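Local coordinates for carnitinyl-CoA dehydratase (Mycobacterium avium, PDB 3R0O), which probably catalyses the reversible dehydration of carnitinyl-CoA to crotonobetainyl-CoA, as a member of the enoyl-CoA hydratase/isomerase (crotonase) family, at residues 191-195 / 196-200; 229-233 / 234-238; 167-170 / 171-175; 37-41 / 42-46. All blocks are in the same frame, centred on the assembly; numbering follows the deposited sequence.

Contact 1: 191-195 / 196-200; sequences EVVPD and GTVVE
Thr197 bonds twice to the carbonyl oxygen of Pro194. Its hydroxyl donates to it, with OG1 2.8 Å from Pro194 O. OG1 lies in the plane of that carbonyl, on a lone pair. The backbone N of Thr197 is the second donor, 3.0 Å from Pro194 O and tilted 28° from the plane. One oxygen is therefore held by the main chain and the side chain of the same residue. The torsion of Thr197 explains this. OG1 sits between the backbone N and the carbonyl carbon (chi1 71°), which turns the hydroxyl back over the turn.

The backbone bond closes a type II beta turn from Pro194 to Thr197. Gly196 takes the third position with positive phi, as is usual in this turn type. The turn joins strand 191-193, an outermost strand of the six-stranded mixed sheet in this chain, to helix 198-210. Thr197 occupies the N-cap position, but its hydroxyl serves the turn and makes no capping bond.

The apolar contacts join the strand end to the helix start. Val193 CG2 is 3.3 Å from Thr197 OG1, so a methyl group covers one side of the hydroxyl. The same CG2 reaches Val198 CG2 at 4.0 Å, linking the last strand residue to the first helix residue. Pro194 CD flanks the hydroxyl at 3.6 Å from Thr197 OG1. Both valines are buried and also pack on Ile133 of the adjacent strand 131-135.

The carboxylate of Asp195 is engaged elsewhere: OD2 is hydrogen-bonded to Ser137 OG.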
# COMPACT_ATOMS: atom_id res chain seq x y z
N GLU A 191 -4.65 -17.42 -4.09
CA GLU A 191 -4.54 -18.84 -3.90
C GLU A 191 -3.63 -19.45 -4.95
O GLU A 191 -3.56 -18.95 -6.08
CB GLU A 191 -5.93 -19.50 -3.94
CG GLU A 191 -5.93 -20.90 -3.37
CD GLU A 191 -7.29 -21.55 -3.37
OE1 GLU A 191 -8.26 -20.99 -3.95
OE2 GLU A 191 -7.39 -22.65 -2.80
N VAL A 192 -2.95 -20.52 -4.56
CA VAL A 192 -2.14 -21.31 -5.47
C VAL A 192 -2.71 -22.72 -5.39
O VAL A 192 -2.93 -23.22 -4.29
CB VAL A 192 -0.65 -21.27 -5.04
CG1 VAL A 192 0.18 -22.31 -5.80
CG2 VAL A 192 -0.08 -19.84 -5.24
N VAL A 193 -2.98 -23.35 -6.55
CA VAL A 193 -3.62 -24.68 -6.63
C VAL A 193 -2.88 -25.56 -7.66
O VAL A 193 -2.07 -25.04 -8.41
CB VAL A 193 -5.13 -24.58 -7.02
CG1 VAL A 193 -5.92 -23.79 -5.96
CG2 VAL A 193 -5.32 -24.00 -8.45
N PRO A 194 -3.13 -26.88 -7.68
CA PRO A 194 -2.42 -27.73 -8.66
C PRO A 194 -2.72 -27.36 -10.12
O PRO A 194 -3.83 -26.93 -10.46
CB PRO A 194 -2.95 -29.14 -8.35
CG PRO A 194 -3.31 -29.10 -6.86
CD PRO A 194 -3.86 -27.68 -6.67
N ASP A 195 -1.72 -27.53 -10.99
CA ASP A 195 -1.91 -27.32 -12.41
C ASP A 195 -3.10 -28.14 -12.87
O ASP A 195 -3.28 -29.30 -12.44
CB ASP A 195 -0.66 -27.73 -13.20
CG ASP A 195 0.55 -26.88 -12.88
OD1 ASP A 195 0.44 -25.85 -12.19
OD2 ASP A 195 1.65 -27.25 -13.31
N GLY A 196 -3.91 -27.54 -13.73
CA GLY A 196 -5.10 -28.22 -14.23
C GLY A 196 -6.35 -27.99 -13.41
O GLY A 196 -7.43 -28.40 -13.84
N THR A 197 -6.26 -27.33 -12.25
CA THR A 197 -7.45 -27.23 -11.38
C THR A 197 -7.93 -25.81 -11.17
O THR A 197 -8.85 -25.56 -10.39
CB THR A 197 -7.25 -27.85 -9.98
OG1 THR A 197 -6.36 -27.03 -9.21
CG2 THR A 197 -6.72 -29.32 -10.08
N VAL A 198 -7.30 -24.87 -11.87
CA VAL A 198 -7.52 -23.45 -11.63
C VAL A 198 -8.99 -23.00 -11.86
O VAL A 198 -9.53 -22.17 -11.10
CB VAL A 198 -6.44 -22.63 -12.40
CG1 VAL A 198 -6.92 -22.16 -13.79
CG2 VAL A 198 -5.94 -21.50 -11.56
N VAL A 199 -9.66 -23.57 -12.86
CA VAL A 199 -11.04 -23.17 -13.15
C VAL A 199 -12.00 -23.62 -12.04
O VAL A 199 -12.83 -22.82 -11.61
CB VAL A 199 -11.49 -23.63 -14.58
CG1 VAL A 199 -13.01 -23.51 -14.78
CG2 VAL A 199 -10.71 -22.81 -15.65
N GLU A 200 -11.85 -24.85 -11.56
CA GLU A 200 -12.72 -25.28 -10.46
C GLU A 200 -12.41 -24.49 -9.19
O GLU A 200 -13.34 -24.11 -8.50
CB GLU A 200 -12.75 -26.81 -10.23
CG GLU A 200 -13.34 -27.61 -11.42
CD GLU A 200 -14.79 -27.27 -11.77
OE1 GLU A 200 -15.63 -27.08 -10.85
OE2 GLU A 200 -15.11 -27.23 -12.98

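Contact 2: 229-233 / 234-238; sequences DGIIG and AEEPK
A tight turn into the N-terminal end of helix 236-250 brings Ile232 and Gly233 against Glu235 and Glu236. The backbone N of Glu235 donates to the carbonyl of Ile232, with N 3.0 Å from Ile232 O. It comes from above the carbonyl plane, 52° out of it. Glu236 N donates to Gly233 O at 3.3 Å, also from well above the plane. Its second bond, to Ile232 O, is weak.

A water forms a further bridge. It accepts from Ile232 N at 2.8 Å and donates to Glu236 OE2 at 3.0 Å. The bend of Glu236 at chi2 (-62°) folds its carboxylate back toward this water. Glu236 CG meets Ile231 CG2 at 3.9 Å, and the two side chains cross at about a right angle.

Ile232 and Glu235 lie side by side and point the same way. Ile232 CG2 is 4.0 Å from Glu235 CG, and Ile232 CD1 approaches Glu235 OE1. The Glu235 chain is extended beyond CG, and its OE1 forms a salt bridge with Arg158.

The short, weakly bonded strand 231-232 pairs antiparallel with 227-228. On the helix side, Glu235 and Lys238 pack on Phe157 of helix 155-162, where Lys238 also forms a salt bridge with Glu161.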
# COMPACT_ATOMS: atom_id res chain seq x y z
N ASP A 229 -19.59 6.02 -11.70
CA ASP A 229 -20.09 5.93 -13.10
C ASP A 229 -19.17 5.13 -14.01
O ASP A 229 -18.94 5.50 -15.16
CB ASP A 229 -20.31 7.33 -13.71
CG ASP A 229 -21.14 8.22 -12.81
OD1 ASP A 229 -22.28 7.84 -12.49
OD2 ASP A 229 -20.63 9.29 -12.41
N GLY A 230 -18.63 4.03 -13.48
CA GLY A 230 -17.74 3.16 -14.24
C GLY A 230 -16.33 3.67 -14.48
O GLY A 230 -15.61 3.11 -15.30
N ILE A 231 -15.94 4.71 -13.76
CA ILE A 231 -14.63 5.34 -13.93
C ILE A 231 -13.91 5.42 -12.58
O ILE A 231 -14.48 5.92 -11.59
CB ILE A 231 -14.78 6.79 -14.49
CG1 ILE A 231 -15.42 6.81 -15.91
CG2 ILE A 231 -13.42 7.55 -14.48
CD1 ILE A 231 -14.61 6.04 -17.03
N ILE A 232 -12.65 4.96 -12.54
CA ILE A 232 -11.82 5.17 -11.37
C ILE A 232 -11.04 6.47 -11.58
O ILE A 232 -10.02 6.49 -12.29
CB ILE A 232 -10.88 3.95 -11.05
CG1 ILE A 232 -11.70 2.70 -10.74
CG2 ILE A 232 -9.94 4.28 -9.83
CD1 ILE A 232 -10.95 1.36 -10.97
N GLY A 233 -11.53 7.53 -10.96
CA GLY A 233 -11.00 8.88 -11.17
C GLY A 233 -9.50 8.98 -10.96
O GLY A 233 -8.78 9.54 -11.79
N ALA A 234 -9.03 8.42 -9.85
CA ALA A 234 -7.61 8.47 -9.50
C ALA A 234 -6.71 7.73 -10.47
O ALA A 234 -5.52 8.02 -10.54
CB ALA A 234 -7.41 7.91 -8.04
N GLU A 235 -7.25 6.76 -11.23
CA GLU A 235 -6.42 6.07 -12.24
C GLU A 235 -6.26 6.79 -13.58
O GLU A 235 -5.27 6.57 -14.28
CB GLU A 235 -6.89 4.62 -12.51
CG GLU A 235 -6.33 3.65 -11.53
CD GLU A 235 -6.52 2.22 -11.94
OE1 GLU A 235 -7.52 1.89 -12.63
OE2 GLU A 235 -5.66 1.42 -11.57
N GLU A 236 -7.24 7.61 -13.96
CA GLU A 236 -7.21 8.28 -15.24
C GLU A 236 -5.90 9.07 -15.49
O GLU A 236 -5.36 9.00 -16.59
CB GLU A 236 -8.46 9.18 -15.41
CG GLU A 236 -9.77 8.38 -15.52
CD GLU A 236 -9.79 7.45 -16.74
OE1 GLU A 236 -9.84 7.92 -17.88
OE2 GLU A 236 -9.76 6.23 -16.57
N PRO A 237 -5.38 9.80 -14.47
CA PRO A 237 -4.09 10.45 -14.76
C PRO A 237 -2.96 9.45 -14.93
O PRO A 237 -1.98 9.73 -15.64
CB PRO A 237 -3.85 11.37 -13.54
CG PRO A 237 -5.20 11.57 -12.93
CD PRO A 237 -5.93 10.25 -13.18
N LYS A 238 -3.08 8.28 -14.33
CA LYS A 238 -2.05 7.27 -14.51
C LYS A 238 -2.05 6.69 -15.94
O LYS A 238 -0.99 6.50 -16.55
CB LYS A 238 -2.19 6.19 -13.43
CG LYS A 238 -2.15 6.79 -11.99
CD LYS A 238 -2.47 5.71 -10.95
CE LYS A 238 -2.35 6.22 -9.52
NZ LYS A 238 -2.40 5.04 -8.61
O HOH W 1 -11.14 4.24 -14.79

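Contact 3: 167-170 / 171-175; sequences VALE and LVLTG
Glu170 O is gripped by two donors of Thr174. Thr174 N lies 3.0 Å from Glu170 O, and Thr174 OG1 lies 2.8 Å from the same oxygen. They arrive from opposite faces of the carbonyl plane. The motif is the last turns of an alpha helix, 165-174, in which a threonine hydroxyl doubles an i to i+4 backbone bond. With chi1 at 71°, the hydroxyl folds back along the helix. OG1 also accepts from the N of Glu176, just beyond the helix. The helix stops at Gly175, which has positive phi.

Three further backbone bonds run along the helix, from Leu171 to Val167, Val172 to Ala168 and Leu173 to Leu169. The last is the shortest of them, with Leu173 N 2.8 Å from Leu169 O. Leu173 CG lies 3.2 Å from that oxygen, alongside the same carbonyl.

Ala168 packs on Val160 of helix 155-162. Val172 touches both Ile159 of that helix and Ser220 of the second subunit. Leu171 lies on Leu142 and Leu163. Leu169 packs on Tyr225 and Thr174 on Ile209, both of the second subunit. The carboxylate of Glu170 points into this interface, and OE1 is hydrogen-bonded to Asn190 of the second subunit. An extended chain (chi1 179°, chi2 180°) carries it there. These contacts place the helix end at a junction between subunits. On the way out, Glu170 CG passes Thr174 CG2 at 4.2 Å, and the two side chains cross at a slant.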
# COMPACT_ATOMS: atom_id res chain seq x y z
N VAL A 167 9.53 -4.09 -3.70
CA VAL A 167 9.43 -5.39 -4.40
C VAL A 167 8.83 -5.13 -5.80
O VAL A 167 9.31 -5.67 -6.80
CB VAL A 167 8.56 -6.42 -3.58
CG1 VAL A 167 8.35 -7.70 -4.35
CG2 VAL A 167 9.17 -6.71 -2.19
N ALA A 168 7.79 -4.30 -5.88
CA ALA A 168 7.21 -3.91 -7.15
C ALA A 168 8.24 -3.25 -8.08
O ALA A 168 8.29 -3.54 -9.29
CB ALA A 168 6.01 -2.99 -6.91
N LEU A 169 9.07 -2.36 -7.53
CA LEU A 169 10.02 -1.63 -8.34
C LEU A 169 11.09 -2.60 -8.86
O LEU A 169 11.50 -2.48 -10.01
CB LEU A 169 10.66 -0.48 -7.56
CG LEU A 169 9.74 0.74 -7.51
CD1 LEU A 169 10.10 1.62 -6.38
CD2 LEU A 169 9.74 1.51 -8.88
N GLU A 170 11.51 -3.56 -8.03
CA GLU A 170 12.45 -4.57 -8.51
C GLU A 170 11.88 -5.33 -9.73
O GLU A 170 12.55 -5.54 -10.75
CB GLU A 170 12.80 -5.54 -7.38
CG GLU A 170 13.76 -6.63 -7.82
CD GLU A 170 14.13 -7.59 -6.68
OE1 GLU A 170 14.02 -7.24 -5.47
OE2 GLU A 170 14.55 -8.70 -7.03
N LEU A 171 10.61 -5.71 -9.62
CA LEU A 171 9.95 -6.45 -10.66
C LEU A 171 9.88 -5.62 -11.98
O LEU A 171 10.18 -6.14 -13.06
CB LEU A 171 8.57 -6.89 -10.20
CG LEU A 171 7.70 -7.65 -11.20
CD1 LEU A 171 6.73 -8.61 -10.43
CD2 LEU A 171 6.96 -6.72 -12.16
N VAL A 172 9.49 -4.35 -11.87
CA VAL A 172 9.37 -3.43 -13.01
C VAL A 172 10.71 -3.10 -13.67
O VAL A 172 10.84 -3.11 -14.91
CB VAL A 172 8.74 -2.07 -12.57
CG1 VAL A 172 8.84 -1.06 -13.68
CG2 VAL A 172 7.29 -2.26 -12.16
N LEU A 173 11.68 -2.74 -12.84
CA LEU A 173 12.99 -2.26 -13.31
C LEU A 173 13.90 -3.38 -13.86
O LEU A 173 14.63 -3.14 -14.83
CB LEU A 173 13.69 -1.39 -12.24
CG LEU A 173 12.92 -0.14 -11.75
CD1 LEU A 173 13.71 0.57 -10.68
CD2 LEU A 173 12.58 0.83 -12.88
N THR A 174 13.85 -4.58 -13.27
CA THR A 174 14.67 -5.69 -13.77
C THR A 174 13.96 -6.47 -14.85
O THR A 174 14.62 -7.14 -15.65
CB THR A 174 15.06 -6.71 -12.68
OG1 THR A 174 13.90 -7.47 -12.28
CG2 THR A 174 15.71 -6.01 -11.48
N GLY A 175 12.63 -6.41 -14.86
CA GLY A 175 11.83 -7.19 -15.80
C GLY A 175 11.86 -8.69 -15.52
O GLY A 175 11.51 -9.50 -16.39

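Contact 4: 37-41 / 42-46; sequences NAVNG and AVSTA
The side-chain amide of Asn40 has a methyl group on each side of its plane, near OD1. Ala42 CB lies well out of the plane on one side, 3.7 Å from Asn40 OD1. Val43 CG2 lies on the other, 3.4 Å from Asn40 OD1. At the oxygen end, Val43 N donates to Asn40 OD1 at 3.1 Å, tilted 22° from the plane. A chi1 of 53° swings the amide over the first turn of helix 41-56.

The backbone carbonyl of Asn40 accepts from Ser44 N at 3.2 Å. This bond is nearly straight and lies in the carbonyl plane. Asn40 is the N-cap of helix 41-56, and its OD1 makes the capping bond. The helix follows strand 25-30 through a loop, and that strand belongs to the large mixed sheet of this crotonase-family fold.

Gly41 O has two donors, both from Thr45. Thr45 N is 2.9 Å from Gly41 O and Thr45 OG1 is 3.0 Å from it. They reach the oxygen from opposite faces of its plane. The threonine hydroxyl doubles the backbone bond at the start of the helix.

The apolar part joins loop and helix. Val39 CG1 meets Val43 CG1 at 4.1 Å, and the two side chains cross at about a right angle. Val39 CG1 also lies 3.4 Å from Ser44 OG, whose hydroxyl is hydrogen-bonded to Leu88 O. Val39 packs further on Phe98 and Ala99, and its backbone bonds to Gly76 and Asp78. In crotonase relatives the stretch matching these two residues carries an oxyanion-hole N-H, so the loop before helix 41-56 probably borders the active site.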
# COMPACT_ATOMS: atom_id res chain seq x y z
N ASN A 37 -2.30 -18.20 -26.08
CA ASN A 37 -3.38 -17.36 -25.61
C ASN A 37 -3.05 -15.88 -25.69
O ASN A 37 -3.54 -15.09 -24.88
CB ASN A 37 -3.82 -17.80 -24.21
CG ASN A 37 -4.49 -19.16 -24.24
OD1 ASN A 37 -5.29 -19.42 -25.12
ND2 ASN A 37 -4.15 -20.04 -23.32
N ALA A 38 -2.20 -15.54 -26.67
CA ALA A 38 -1.92 -14.13 -26.96
C ALA A 38 -3.19 -13.42 -27.45
O ALA A 38 -4.09 -14.04 -28.00
CB ALA A 38 -0.77 -13.99 -28.00
N VAL A 39 -3.23 -12.11 -27.24
CA VAL A 39 -4.37 -11.26 -27.52
C VAL A 39 -4.23 -10.57 -28.87
O VAL A 39 -3.28 -9.81 -29.11
CB VAL A 39 -4.51 -10.19 -26.39
CG1 VAL A 39 -5.64 -9.20 -26.68
CG2 VAL A 39 -4.73 -10.87 -25.02
N ASN A 40 -5.17 -10.86 -29.77
CA ASN A 40 -5.33 -10.09 -30.98
C ASN A 40 -6.66 -9.33 -30.92
O ASN A 40 -7.29 -9.29 -29.88
CB ASN A 40 -5.26 -10.98 -32.22
CG ASN A 40 -6.23 -12.15 -32.15
OD1 ASN A 40 -7.10 -12.22 -31.27
ND2 ASN A 40 -6.09 -13.07 -33.11
N GLY A 41 -7.09 -8.72 -32.03
CA GLY A 41 -8.39 -8.01 -32.06
C GLY A 41 -9.59 -8.91 -31.78
O GLY A 41 -10.55 -8.49 -31.15
N ALA A 42 -9.55 -10.14 -32.27
CA ALA A 42 -10.66 -11.07 -32.06
C ALA A 42 -10.85 -11.35 -30.57
O ALA A 42 -11.99 -11.36 -30.08
CB ALA A 42 -10.46 -12.36 -32.84
N VAL A 43 -9.74 -11.53 -29.84
CA VAL A 43 -9.83 -11.76 -28.40
C VAL A 43 -10.43 -10.54 -27.70
O VAL A 43 -11.39 -10.70 -26.94
CB VAL A 43 -8.46 -12.19 -27.79
CG1 VAL A 43 -8.48 -12.18 -26.22
CG2 VAL A 43 -8.06 -13.59 -28.31
N SER A 44 -9.90 -9.34 -27.99
CA SER A 44 -10.37 -8.12 -27.38
C SER A 44 -11.84 -7.90 -27.67
O SER A 44 -12.57 -7.44 -26.81
CB SER A 44 -9.54 -6.90 -27.84
OG SER A 44 -8.15 -7.14 -27.67
N THR A 45 -12.28 -8.23 -28.88
CA THR A 45 -13.71 -8.12 -29.21
C THR A 45 -14.56 -9.04 -28.34
O THR A 45 -15.58 -8.62 -27.76
CB THR A 45 -13.97 -8.44 -30.69
OG1 THR A 45 -13.33 -7.44 -31.48
CG2 THR A 45 -15.50 -8.47 -31.01
N ALA A 46 -14.15 -10.30 -28.28
CA ALA A 46 -14.90 -11.31 -27.57
C ALA A 46 -14.90 -11.03 -26.05
O ALA A 46 -15.96 -11.02 -25.41
CB ALA A 46 -14.34 -12.71 -27.91

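All four contacts are local, and no two touch. In chain order they run contact 4, contact 3, contact 1, contact 2. Contacts 1, 2 and 4 each mark the start of a helix, whereas contact 3 marks the end of one. The centres of contacts 1 and 2 are about 32 Å apart, on opposite sides of the centre of the chain, as are contacts 3 and 4 at about 27 Å. The closest approach is between contacts 1 and 4, whose nearest atoms are about 10 Å apart. Contacts 2 and 3 both adjoin helix 155-162. Contact 3 alone touches another subunit. Contact 4 probably lies nearest the active-site region, through Gly76 and Asp78.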